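Local coordinates for putative sulfurtransferase DsrE (PDB 2HY5), which is a putative sulfurtransferase that may carry sulfur as a cysteine persulfide and could take part in the oxidation of intracellular sulfur, at residues Q6-P11 with Y40-N46. Numbering follows the deposited sequence.
Sequences QINEGP and YHDGVNN
Residues 6-11 leave the C-terminal end of strand 2-7 and run on as loop beside the 3-10 turns of 42-46, which follow the adjacent parallel strand 33-39. Closest CA pairs fix the register: Glu-9 to Gly-43, 4.1 Å, and Pro-11 to Asn-46, 5.5 Å. Gln-6, with chi1 and chi2 both t, reaches forward along its own segment, NE2 donating to Asn-8 OD1 at 2.8 Å. Ile-7 is still beta (-121/121), and its O accepts a nearly linear hydrogen bond from Tyr-40 N (3.0 Å, 171°), extending the parallel pairing. At Asn-8 (-103/-2) the strand conformation breaks: CA makes a CA-H...O contact with Tyr-40 O (3.3 Å), and CB meets the ring edge of His-41 at CD2, 3.4 Å. A side chain at Gly-43 would clash, an ideal CB lying 2.1 Å from Ile-7 O. Glu-9 (-124/156) turns CB away, while its O accepts from Asn-46 ND2 (3.0 Å); that amide, chi1 m, also donates to Gly-43 O (2.9 Å), tying loop to turn. Gly-10 N donates to a water that bridges to Asp-42 OD2, both legs 3.0 Å. Pro-11 closes the contact by packing, CB 3.3 Å from Asn-46 OD1, an atom hydrogen-bonded to Ser-17 OG. Loops at the carboxyl ends of parallel strands commonly form active sites in alpha/beta folds; here Tyr-40 lies beside Cys-78, the persulfide cysteine by similarity. Tyr-40 and His-41 hydrogen-bond to Glu-24 of the DsrF chain, Ile-7 and Pro-11 pack on helix 60-71, and Asp-42 salt-bridges Arg-85 of helix 79-85.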
ATOM      1  N   GLN A   6      12.061  -5.372  11.454  1.00  8.84           N
ATOM      2  CA  GLN A   6      12.014  -5.367  10.000  1.00 10.67           C
ATOM      3  C   GLN A   6      11.049  -4.266   9.570  1.00 10.18           C
ATOM      4  O   GLN A   6       9.934  -4.188  10.084  1.00  8.83           O
ATOM      5  CB  GLN A   6      11.520  -6.727   9.493  1.00  9.90           C
ATOM      6  CG  GLN A   6      11.632  -6.921   7.982  1.00 12.89           C
ATOM      7  CD  GLN A   6      10.970  -8.211   7.521  1.00 14.63           C
ATOM      8  OE1 GLN A   6      11.087  -9.252   8.171  1.00 15.29           O
ATOM      9  NE2 GLN A   6      10.304  -8.156   6.369  1.00 14.55           N
ATOM     10  N   ILE A   7      11.489  -3.411   8.649  1.00  6.26           N
ATOM     11  CA  ILE A   7      10.662  -2.315   8.147  1.00  7.82           C
ATOM     12  C   ILE A   7      10.533  -2.504   6.637  1.00  7.83           C
ATOM     13  O   ILE A   7      11.535  -2.524   5.923  1.00  7.47           O
ATOM     14  CB  ILE A   7      11.307  -0.954   8.485  1.00  9.10           C
ATOM     15  CG1 ILE A   7      11.414  -0.817  10.011  1.00 12.65           C
ATOM     16  CG2 ILE A   7      10.472   0.191   7.914  1.00  9.93           C
ATOM     17  CD1 ILE A   7      12.198   0.374  10.477  1.00 15.46           C
ATOM     18  N   ASN A   8       9.295  -2.640   6.161  1.00  7.64           N
ATOM     19  CA  ASN A   8       9.027  -2.906   4.746  1.00  9.46           C
ATOM     20  C   ASN A   8       8.545  -1.764   3.871  1.00  9.65           C
ATOM     21  O   ASN A   8       8.348  -1.958   2.669  1.00 11.41           O
ATOM     22  CB  ASN A   8       7.992  -4.025   4.607  1.00 11.23           C
ATOM     23  CG  ASN A   8       8.375  -5.283   5.359  1.00 12.97           C
ATOM     24  OD1 ASN A   8       9.553  -5.590   5.525  1.00 17.03           O
ATOM     25  ND2 ASN A   8       7.372  -6.034   5.789  1.00 15.14           N
ATOM     26  N   GLU A   9       8.343  -0.588   4.446  1.00  7.13           N
ATOM     27  CA  GLU A   9       7.839   0.525   3.656  1.00  9.24           C
ATOM     28  C   GLU A   9       8.716   1.755   3.694  1.00  8.96           C
ATOM     29  O   GLU A   9       9.465   1.973   4.646  1.00  7.74           O
ATOM     30  CB  GLU A   9       6.438   0.897   4.132  1.00 13.85           C
ATOM     31  CG  GLU A   9       5.482  -0.273   4.190  1.00 15.78           C
ATOM     32  CD  GLU A   9       5.360  -1.002   2.865  1.00 19.40           C
ATOM     33  OE1 GLU A   9       5.447  -0.339   1.810  1.00 17.02           O
ATOM     34  OE2 GLU A   9       5.156  -2.236   2.881  1.00 20.79           O
ATOM     35  N   GLY A  10       8.591   2.568   2.650  1.00 10.36           N
ATOM     36  CA  GLY A  10       9.364   3.788   2.560  1.00 12.18           C
ATOM     37  C   GLY A  10       8.910   4.842   3.550  1.00 10.73           C
ATOM     38  O   GLY A  10       7.795   4.774   4.080  1.00 12.22           O
ATOM     39  N   PRO A  11       9.761   5.841   3.820  1.00  9.74           N
ATOM     40  CA  PRO A  11       9.445   6.921   4.756  1.00  9.31           C
ATOM     41  C   PRO A  11       8.301   7.806   4.261  1.00 10.12           C
ATOM     42  O   PRO A  11       8.158   8.042   3.060  1.00  9.12           O
ATOM     43  CB  PRO A  11      10.766   7.675   4.862  1.00 13.72           C
ATOM     44  CG  PRO A  11      11.346   7.509   3.484  1.00 13.06           C
ATOM     45  CD  PRO A  11      11.073   6.058   3.182  1.00 12.27           C
ATOM     46  N   TYR A  40      13.718  -3.654   4.288  1.00  4.75           N
ATOM     47  CA  TYR A  40      13.456  -4.477   3.111  1.00  4.70           C
ATOM     48  C   TYR A  40      12.348  -3.843   2.265  1.00  5.33           C
ATOM     49  O   TYR A  40      11.658  -2.939   2.730  1.00  5.18           O
ATOM     50  CB  TYR A  40      13.049  -5.888   3.551  1.00  5.88           C
ATOM     51  CG  TYR A  40      13.133  -6.924   2.458  1.00  7.16           C
ATOM     52  CD1 TYR A  40      14.218  -6.950   1.578  1.00  9.02           C
ATOM     53  CD2 TYR A  40      12.144  -7.898   2.312  1.00  8.16           C
ATOM     54  CE1 TYR A  40      14.316  -7.915   0.583  1.00  9.80           C
ATOM     55  CE2 TYR A  40      12.237  -8.872   1.319  1.00  9.77           C
ATOM     56  CZ  TYR A  40      13.323  -8.874   0.458  1.00  8.55           C
ATOM     57  OH  TYR A  40      13.430  -9.830  -0.528  1.00  9.62           O
ATOM     58  N   HIS A  41      12.173  -4.324   1.037  1.00  6.69           N
ATOM     59  CA  HIS A  41      11.167  -3.760   0.128  1.00  6.89           C
ATOM     60  C   HIS A  41      11.426  -2.248   0.048  1.00  7.65           C
ATOM     61  O   HIS A  41      12.576  -1.815   0.092  1.00  7.50           O
ATOM     62  CB  HIS A  41       9.743  -4.007   0.649  1.00  6.50           C
ATOM     63  CG  HIS A  41       9.420  -5.447   0.911  1.00  8.26           C
ATOM     64  ND1 HIS A  41       9.453  -6.415  -0.069  1.00 10.97           N
ATOM     65  CD2 HIS A  41       9.009  -6.074   2.041  1.00 10.58           C
ATOM     66  CE1 HIS A  41       9.078  -7.573   0.442  1.00 11.56           C
ATOM     67  NE2 HIS A  41       8.802  -7.393   1.722  1.00 10.04           N
ATOM     68  N   ASP A  42      10.366  -1.449  -0.063  1.00  5.88           N
ATOM     69  CA  ASP A  42      10.511   0.008  -0.121  1.00  8.42           C
ATOM     70  C   ASP A  42      11.137   0.549   1.162  1.00  7.54           C
ATOM     71  O   ASP A  42      11.495   1.723   1.244  1.00  7.86           O
ATOM     72  CB  ASP A  42       9.153   0.679  -0.345  1.00 14.33           C
ATOM     73  CG  ASP A  42       8.833   0.883  -1.813  1.00 19.72           C
ATOM     74  OD1 ASP A  42       9.644   0.466  -2.669  1.00 21.63           O
ATOM     75  OD2 ASP A  42       7.766   1.466  -2.109  1.00 22.13           O
ATOM     76  N   GLY A  43      11.263  -0.315   2.164  1.00  6.12           N
ATOM     77  CA  GLY A  43      11.863   0.092   3.420  1.00  6.18           C
ATOM     78  C   GLY A  43      13.280   0.597   3.227  1.00  5.90           C
ATOM     79  O   GLY A  43      13.762   1.416   4.009  1.00  5.10           O
ATOM     80  N   VAL A  44      13.957   0.123   2.187  1.00  7.58           N
ATOM     81  CA  VAL A  44      15.327   0.563   1.944  1.00  7.76           C
ATOM     82  C   VAL A  44      15.420   2.075   1.726  1.00  7.53           C
ATOM     83  O   VAL A  44      16.482   2.671   1.922  1.00  7.79           O
ATOM     84  CB  VAL A  44      15.952  -0.163   0.720  1.00  6.03           C
ATOM     85  CG1 VAL A  44      15.960  -1.671   0.962  1.00  8.40           C
ATOM     86  CG2 VAL A  44      15.173   0.176  -0.544  1.00  6.21           C
ATOM     87  N   ASN A  45      14.307   2.699   1.347  1.00  6.47           N
ATOM     88  CA  ASN A  45      14.299   4.134   1.094  1.00  7.18           C
ATOM     89  C   ASN A  45      14.431   4.990   2.360  1.00  7.41           C
ATOM     90  O   ASN A  45      14.496   6.220   2.285  1.00  6.86           O
ATOM     91  CB  ASN A  45      13.037   4.511   0.304  1.00 10.56           C
ATOM     92  CG  ASN A  45      13.061   3.971  -1.127  1.00 14.59           C
ATOM     93  OD1 ASN A  45      12.015   3.797  -1.758  1.00 15.96           O
ATOM     94  ND2 ASN A  45      14.257   3.716  -1.646  1.00 13.37           N
ATOM     95  N   ASN A  46      14.477   4.338   3.521  1.00  5.36           N
ATOM     96  CA  ASN A  46      14.641   5.048   4.788  1.00  7.15           C
ATOM     97  C   ASN A  46      16.116   5.342   5.021  1.00  7.39           C
ATOM     98  O   ASN A  46      16.478   5.944   6.031  1.00  7.68           O
ATOM     99  CB  ASN A  46      14.158   4.191   5.957  1.00  5.61           C
ATOM    100  CG  ASN A  46      12.661   4.174   6.084  1.00  6.99           C
ATOM    101  OD1 ASN A  46      12.056   5.151   6.519  1.00 12.08           O
ATOM    102  ND2 ASN A  46      12.048   3.062   5.699  1.00  7.76           N
TER
HETATM  103  O   HOH W   1       6.762   2.872   0.296  1.00 20.97           O